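Local coordinates for protein sesquisabinene B synthase 2 (Santalum album, PDB 6A2A) that probably converts farnesyl diphosphate into sesquisabinene B, as a magnesium- or manganese-dependent plant terpene synthase of the Tpsb subfamily, at residues E158-L163 with S189-I194; L91-Q96 with L239-Y244. All blocks are in the same frame, centred on the assembly; numbering follows the deposited sequence.

In the fold
Going along the chain from the N terminus, the loop 91-96 between helices 78-90 and 98-110 is the first segment met, and its partner follows 143 residues later, at the start of the long helix 239-270. Interaction 2 therefore closes a large, mostly helical loop. Nested inside it, interaction 1 closes a much shorter one, bringing the first turn of helix 160-170 against the last turn of helix 178-192. The two contacts do not touch: their centres lie about 28 Å apart and their nearest atoms about 14 Å. Interaction 1 joins neighbouring helices within the N-terminal domain, whereas interaction 2 ties that domain to helix 239-270.

Interaction 1. Residues E158-L163 with S189-I194; sequences EDVKGL and SKLKSI
Val160 and Ile194 reach toward each other tip to tip, CG2 of Val160 standing 3.5 Å from CD1 of Ile194. CG1 of Ile194 sits between the backbone N and the carbonyl carbon (chi1 68°), the crowded position, and CD1 continues from it in an extended chain to meet both methyls of the valine. The other valine methyl, CG1, also faces Leu191, whose CD2 lies 4.0 Å from it; these two side chains cross obliquely. The same CD2 packs against CB of Leu163 at 3.7 Å, which sets the leucine methyl against two residues one helical turn apart. Here the start of helix 160-170 meets the end of helix 178-192 in the largely alpha-helical N-terminal domain of a plant terpene synthase. Asp159 is the N-cap of the first helix, its OD1 accepting from Gly162 N at 3.1 Å from above the carboxylate plane. On the far flank Leu163 lays CD1 3.6 Å from the CB of Lys190. Lys190 bends at chi2 (-39°) and its chain leads off to NZ, hydrogen-bonded to Asn154. Helix 201-212 adds Leu203 and Val207 against Val160, and Leu211 against Leu191.

Interaction 2. Residues L91-Q96 with L239-Y244; sequences LGLKYQ and LTLLRY
Leu91 pushes a single methyl, CD1, into the branch point of Leu241: that carbon is 3.6 Å from CG of Leu241 and 3.7 Å from CD2. The other methyl of Leu241, CD1, meets CD1 of Leu93 at 3.9 Å. Leu93 and Leu241 slide past each other in opposite directions; Leu241 thus has one loop leucine at CG and CD2 and the other at CD1. Leu93 also sets both methyls against the CD2 and CE2 atoms of Tyr244, CD2 of Leu93 3.9 Å from CE2 and coming in obliquely. Between the two loop leucines, Gly92 ends helix 78-90 in a Schellman motif, its positive phi of 82° turning the chain toward the 3-10 turn 94-96. The contact thus seats the C-terminal end of one helix of the N-terminal domain, with its following loop, on the first turns of helix 239-270. In Tyr244 CG is anti to the backbone N (chi1 -178°), and the ring beyond it ends with its hydroxyl beside Gln96. The glutamine chain folds at chi2 and crosses the tyrosine at about a right angle, with CG 3.6 Å from Tyr244 OH and the amide plane turned 52° from the ring. NE2 of Gln96 is 3.5 Å from Tyr244 OH, but the angle is poor for a hydrogen bond. The amide is held by other partners, Lys65 at OE1 and Asp248 at NE2, the same aspartate that is hydrogen-bonded to Tyr95 OH. Gln96 CG also lies over one face of the Tyr95 ring, toward its rim. Phe227 and Ile228 of helix 220-232 pack on Leu91, while Phe84 and Val68 lie against Leu241.

Interaction 1. Residues E158-L163 with S189-I194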
loop_
_atom_site.group_PDB
_atom_site.type_symbol
_atom_site.label_atom_id
_atom_site.label_comp_id
_atom_site.label_asym_id
_atom_site.label_seq_id
_atom_site.Cartn_x
_atom_site.Cartn_y
_atom_site.Cartn_z
ATOM N N GLU A 158 -36.452 -9.482 44.074
ATOM C CA GLU A 158 -37.787 -9.166 43.544
ATOM C C GLU A 158 -37.693 -8.025 42.528
ATOM O O GLU A 158 -38.715 -7.642 41.955
ATOM C CB GLU A 158 -38.736 -8.826 44.697
ATOM C CG GLU A 158 -38.923 -9.986 45.674
ATOM C CD GLU A 158 -39.887 -9.774 46.838
ATOM O OE1 GLU A 158 -40.239 -10.783 47.488
ATOM O OE2 GLU A 158 -40.276 -8.611 47.102
ATOM N N ASP A 159 -36.492 -7.469 42.298
ATOM C CA ASP A 159 -36.268 -6.340 41.408
ATOM C C ASP A 159 -35.110 -6.671 40.436
ATOM O O ASP A 159 -33.944 -6.339 40.723
ATOM C CB ASP A 159 -35.911 -5.116 42.238
ATOM C CG ASP A 159 -35.385 -3.951 41.424
ATOM O OD1 ASP A 159 -35.696 -3.868 40.201
ATOM O OD2 ASP A 159 -34.644 -3.104 42.015
ATOM N N VAL A 160 -35.406 -7.289 39.297
ATOM C CA VAL A 160 -34.308 -7.758 38.378
ATOM C C VAL A 160 -33.501 -6.598 37.808
ATOM O O VAL A 160 -32.225 -6.759 37.630
ATOM C CB VAL A 160 -34.843 -8.678 37.264
ATOM C CG1 VAL A 160 -33.745 -9.094 36.290
ATOM C CG2 VAL A 160 -35.499 -9.910 37.850
ATOM N N LYS A 161 -34.113 -5.467 37.453
ATOM C CA LYS A 161 -33.391 -4.355 36.907
ATOM C C LYS A 161 -32.330 -3.921 37.921
ATOM O O LYS A 161 -31.171 -3.632 37.550
ATOM C CB LYS A 161 -34.358 -3.212 36.597
ATOM C CG LYS A 161 -33.780 -1.940 36.025
ATOM C CD LYS A 161 -34.791 -0.824 36.021
ATOM C CE LYS A 161 -34.271 0.444 35.395
ATOM N NZ LYS A 161 -33.861 0.212 33.991
ATOM N N GLY A 162 -32.724 -3.862 39.181
ATOM C CA GLY A 162 -31.800 -3.551 40.321
ATOM C C GLY A 162 -30.617 -4.510 40.397
ATOM O O GLY A 162 -29.444 -4.074 40.486
ATOM N N LEU A 163 -30.901 -5.791 40.370
ATOM C CA LEU A 163 -29.886 -6.802 40.425
ATOM C C LEU A 163 -28.914 -6.620 39.260
ATOM O O LEU A 163 -27.722 -6.756 39.476
ATOM C CB LEU A 163 -30.450 -8.217 40.372
ATOM C CG LEU A 163 -31.205 -8.718 41.598
ATOM C CD1 LEU A 163 -31.759 -10.098 41.302
ATOM C CD2 LEU A 163 -30.316 -8.769 42.837
ATOM N N SER A 189 -25.458 -14.864 41.301
ATOM C CA SER A 189 -26.202 -16.021 41.737
ATOM C C SER A 189 -27.702 -15.791 41.516
ATOM O O SER A 189 -28.407 -16.652 40.980
ATOM C CB SER A 189 -25.919 -16.334 43.211
ATOM O OG SER A 189 -26.800 -17.378 43.637
ATOM N N LYS A 190 -28.180 -14.656 41.968
ATOM C CA LYS A 190 -29.633 -14.320 41.839
ATOM C C LYS A 190 -30.035 -14.216 40.371
ATOM O O LYS A 190 -31.115 -14.749 39.977
ATOM C CB LYS A 190 -29.978 -13.000 42.529
ATOM C CG LYS A 190 -29.905 -13.021 44.043
ATOM C CD LYS A 190 -30.412 -14.298 44.622
ATOM C CE LYS A 190 -30.450 -14.331 46.120
ATOM N NZ LYS A 190 -30.803 -15.695 46.586
ATOM N N LEU A 191 -29.208 -13.583 39.543
ATOM C CA LEU A 191 -29.578 -13.485 38.102
ATOM C C LEU A 191 -29.525 -14.871 37.462
ATOM O O LEU A 191 -30.415 -15.212 36.623
ATOM C CB LEU A 191 -28.665 -12.495 37.364
ATOM C CG LEU A 191 -28.782 -11.034 37.771
ATOM C CD1 LEU A 191 -27.642 -10.235 37.153
ATOM C CD2 LEU A 191 -30.126 -10.415 37.381
ATOM N N LYS A 192 -28.520 -15.684 37.795
ATOM C CA LYS A 192 -28.440 -17.010 37.219
ATOM C C LYS A 192 -29.682 -17.822 37.567
ATOM O O LYS A 192 -30.108 -18.615 36.706
ATOM C CB LYS A 192 -27.211 -17.800 37.669
ATOM C CG LYS A 192 -25.932 -17.482 36.931
ATOM C CD LYS A 192 -24.851 -18.492 37.223
ATOM C CE LYS A 192 -23.455 -18.038 36.844
ATOM N NZ LYS A 192 -23.432 -17.232 35.598
ATOM N N SER A 193 -30.286 -17.610 38.737
ATOM C CA SER A 193 -31.495 -18.383 39.146
ATOM C C SER A 193 -32.700 -17.989 38.285
ATOM O O SER A 193 -33.832 -18.392 38.629
ATOM C CB SER A 193 -31.848 -18.157 40.581
ATOM O OG SER A 193 -30.841 -18.668 41.421
ATOM N N ILE A 194 -32.480 -17.171 37.243
ATOM C CA ILE A 194 -33.573 -16.743 36.331
ATOM C C ILE A 194 -33.111 -16.610 34.874
ATOM O O ILE A 194 -33.919 -16.334 34.034
ATOM C CB ILE A 194 -34.213 -15.456 36.848
ATOM C CG1 ILE A 194 -33.252 -14.263 36.760
ATOM C CG2 ILE A 194 -34.733 -15.626 38.256
ATOM C CD1 ILE A 194 -33.842 -12.936 37.167
#

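Interaction 2. Residues L91-Q96 with L239-Y244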
loop_
_atom_site.group_PDB
_atom_site.type_symbol
_atom_site.label_atom_id
_atom_site.label_comp_id
_atom_site.label_asym_id
_atom_site.label_seq_id
_atom_site.Cartn_x
_atom_site.Cartn_y
_atom_site.Cartn_z
ATOM N N LEU A 91 -24.601 2.662 22.858
ATOM C CA LEU A 91 -24.840 2.742 21.459
ATOM C C LEU A 91 -23.538 3.015 20.650
ATOM O O LEU A 91 -23.597 3.109 19.467
ATOM C CB LEU A 91 -25.853 3.851 21.168
ATOM C CG LEU A 91 -27.283 3.530 21.541
ATOM C CD1 LEU A 91 -28.146 4.762 21.492
ATOM C CD2 LEU A 91 -27.855 2.399 20.714
ATOM N N GLY A 92 -22.407 3.197 21.327
ATOM C CA GLY A 92 -21.129 3.427 20.729
ATOM C C GLY A 92 -20.889 4.861 20.322
ATOM O O GLY A 92 -20.085 5.128 19.488
ATOM N N LEU A 93 -21.586 5.775 20.974
ATOM C CA LEU A 93 -21.526 7.170 20.611
ATOM C C LEU A 93 -20.805 8.115 21.541
ATOM O O LEU A 93 -20.709 9.250 21.256
ATOM C CB LEU A 93 -22.938 7.694 20.400
ATOM C CG LEU A 93 -23.800 7.005 19.368
ATOM C CD1 LEU A 93 -25.253 7.417 19.523
ATOM C CD2 LEU A 93 -23.297 7.278 17.985
ATOM N N LYS A 94 -20.309 7.630 22.645
ATOM C CA LYS A 94 -19.617 8.539 23.563
ATOM C C LYS A 94 -18.524 9.338 22.833
ATOM O O LYS A 94 -18.277 10.504 23.174
ATOM C CB LYS A 94 -19.057 7.790 24.772
ATOM C CG LYS A 94 -18.653 8.699 25.919
ATOM C CD LYS A 94 -18.476 8.030 27.265
ATOM C CE LYS A 94 -17.085 7.490 27.493
ATOM N NZ LYS A 94 -16.126 8.595 27.751
ATOM N N TYR A 95 -17.834 8.738 21.848
ATOM C CA TYR A 95 -16.712 9.435 21.171
ATOM C C TYR A 95 -17.204 10.680 20.426
ATOM O O TYR A 95 -16.396 11.602 20.177
ATOM C CB TYR A 95 -15.966 8.496 20.212
ATOM C CG TYR A 95 -16.652 8.292 18.885
ATOM C CD1 TYR A 95 -17.815 7.537 18.764
ATOM C CD2 TYR A 95 -16.187 8.913 17.739
ATOM C CE1 TYR A 95 -18.467 7.415 17.550
ATOM C CE2 TYR A 95 -16.792 8.750 16.521
ATOM C CZ TYR A 95 -17.969 8.046 16.431
ATOM O OH TYR A 95 -18.546 7.926 15.212
ATOM N N GLN A 96 -18.492 10.728 20.074
ATOM C CA GLN A 96 -19.065 11.927 19.446
ATOM C C GLN A 96 -19.529 12.982 20.470
ATOM O O GLN A 96 -19.776 14.114 20.053
ATOM C CB GLN A 96 -20.266 11.569 18.561
ATOM C CG GLN A 96 -19.978 10.774 17.304
ATOM C CD GLN A 96 -19.421 11.607 16.180
ATOM O OE1 GLN A 96 -18.838 12.663 16.422
ATOM N NE2 GLN A 96 -19.511 11.104 14.964
ATOM N N LEU A 239 -36.346 7.836 19.704
ATOM C CA LEU A 239 -36.195 7.502 18.273
ATOM C C LEU A 239 -35.127 8.377 17.616
ATOM O O LEU A 239 -34.546 7.952 16.660
ATOM C CB LEU A 239 -37.526 7.650 17.521
ATOM C CG LEU A 239 -38.588 6.613 17.865
ATOM C CD1 LEU A 239 -39.907 6.957 17.182
ATOM C CD2 LEU A 239 -38.143 5.213 17.466
ATOM N N THR A 240 -34.934 9.603 18.043
ATOM C CA THR A 240 -33.900 10.470 17.461
ATOM C C THR A 240 -32.503 9.889 17.787
ATOM O O THR A 240 -31.625 9.854 16.951
ATOM C CB THR A 240 -33.943 11.890 18.030
ATOM O OG1 THR A 240 -35.203 12.530 17.772
ATOM C CG2 THR A 240 -32.831 12.754 17.480
ATOM N N LEU A 241 -32.314 9.520 19.037
ATOM C CA LEU A 241 -31.021 8.919 19.467
ATOM C C LEU A 241 -30.805 7.629 18.660
ATOM O O LEU A 241 -29.724 7.425 18.107
ATOM C CB LEU A 241 -31.024 8.650 20.977
ATOM C CG LEU A 241 -29.757 7.969 21.515
ATOM C CD1 LEU A 241 -28.517 8.792 21.175
ATOM C CD2 LEU A 241 -29.823 7.724 22.997
ATOM N N LEU A 242 -31.843 6.785 18.577
ATOM C CA LEU A 242 -31.777 5.521 17.875
ATOM C C LEU A 242 -31.424 5.778 16.417
ATOM O O LEU A 242 -30.517 5.123 15.871
ATOM C CB LEU A 242 -33.089 4.727 17.990
ATOM C CG LEU A 242 -33.139 3.444 17.158
ATOM C CD1 LEU A 242 -32.110 2.424 17.665
ATOM C CD2 LEU A 242 -34.529 2.819 17.139
ATOM N N ARG A 243 -32.131 6.713 15.780
ATOM C CA ARG A 243 -31.885 7.020 14.403
ATOM C C ARG A 243 -30.430 7.474 14.197
ATOM O O ARG A 243 -29.778 7.049 13.225
ATOM C CB ARG A 243 -32.865 8.106 13.927
ATOM C CG ARG A 243 -34.271 7.580 13.643
ATOM C CD ARG A 243 -35.287 8.710 13.422
ATOM N NE ARG A 243 -34.965 9.538 12.260
ATOM C CZ ARG A 243 -35.064 10.865 12.226
ATOM N NH1 ARG A 243 -34.569 11.539 11.199
ATOM N NH2 ARG A 243 -35.619 11.516 13.236
ATOM N N TYR A 244 -29.924 8.343 15.059
ATOM C CA TYR A 244 -28.547 8.819 14.965
ATOM C C TYR A 244 -27.560 7.641 15.159
ATOM O O TYR A 244 -26.555 7.573 14.444
ATOM C CB TYR A 244 -28.229 9.904 15.989
ATOM C CG TYR A 244 -26.822 10.434 15.874
ATOM C CD1 TYR A 244 -26.355 11.002 14.704
ATOM C CD2 TYR A 244 -25.927 10.281 16.912
ATOM C CE1 TYR A 244 -25.039 11.408 14.563
ATOM C CE2 TYR A 244 -24.611 10.714 16.798
ATOM C CZ TYR A 244 -24.162 11.253 15.615
ATOM O OH TYR A 244 -22.894 11.727 15.517
#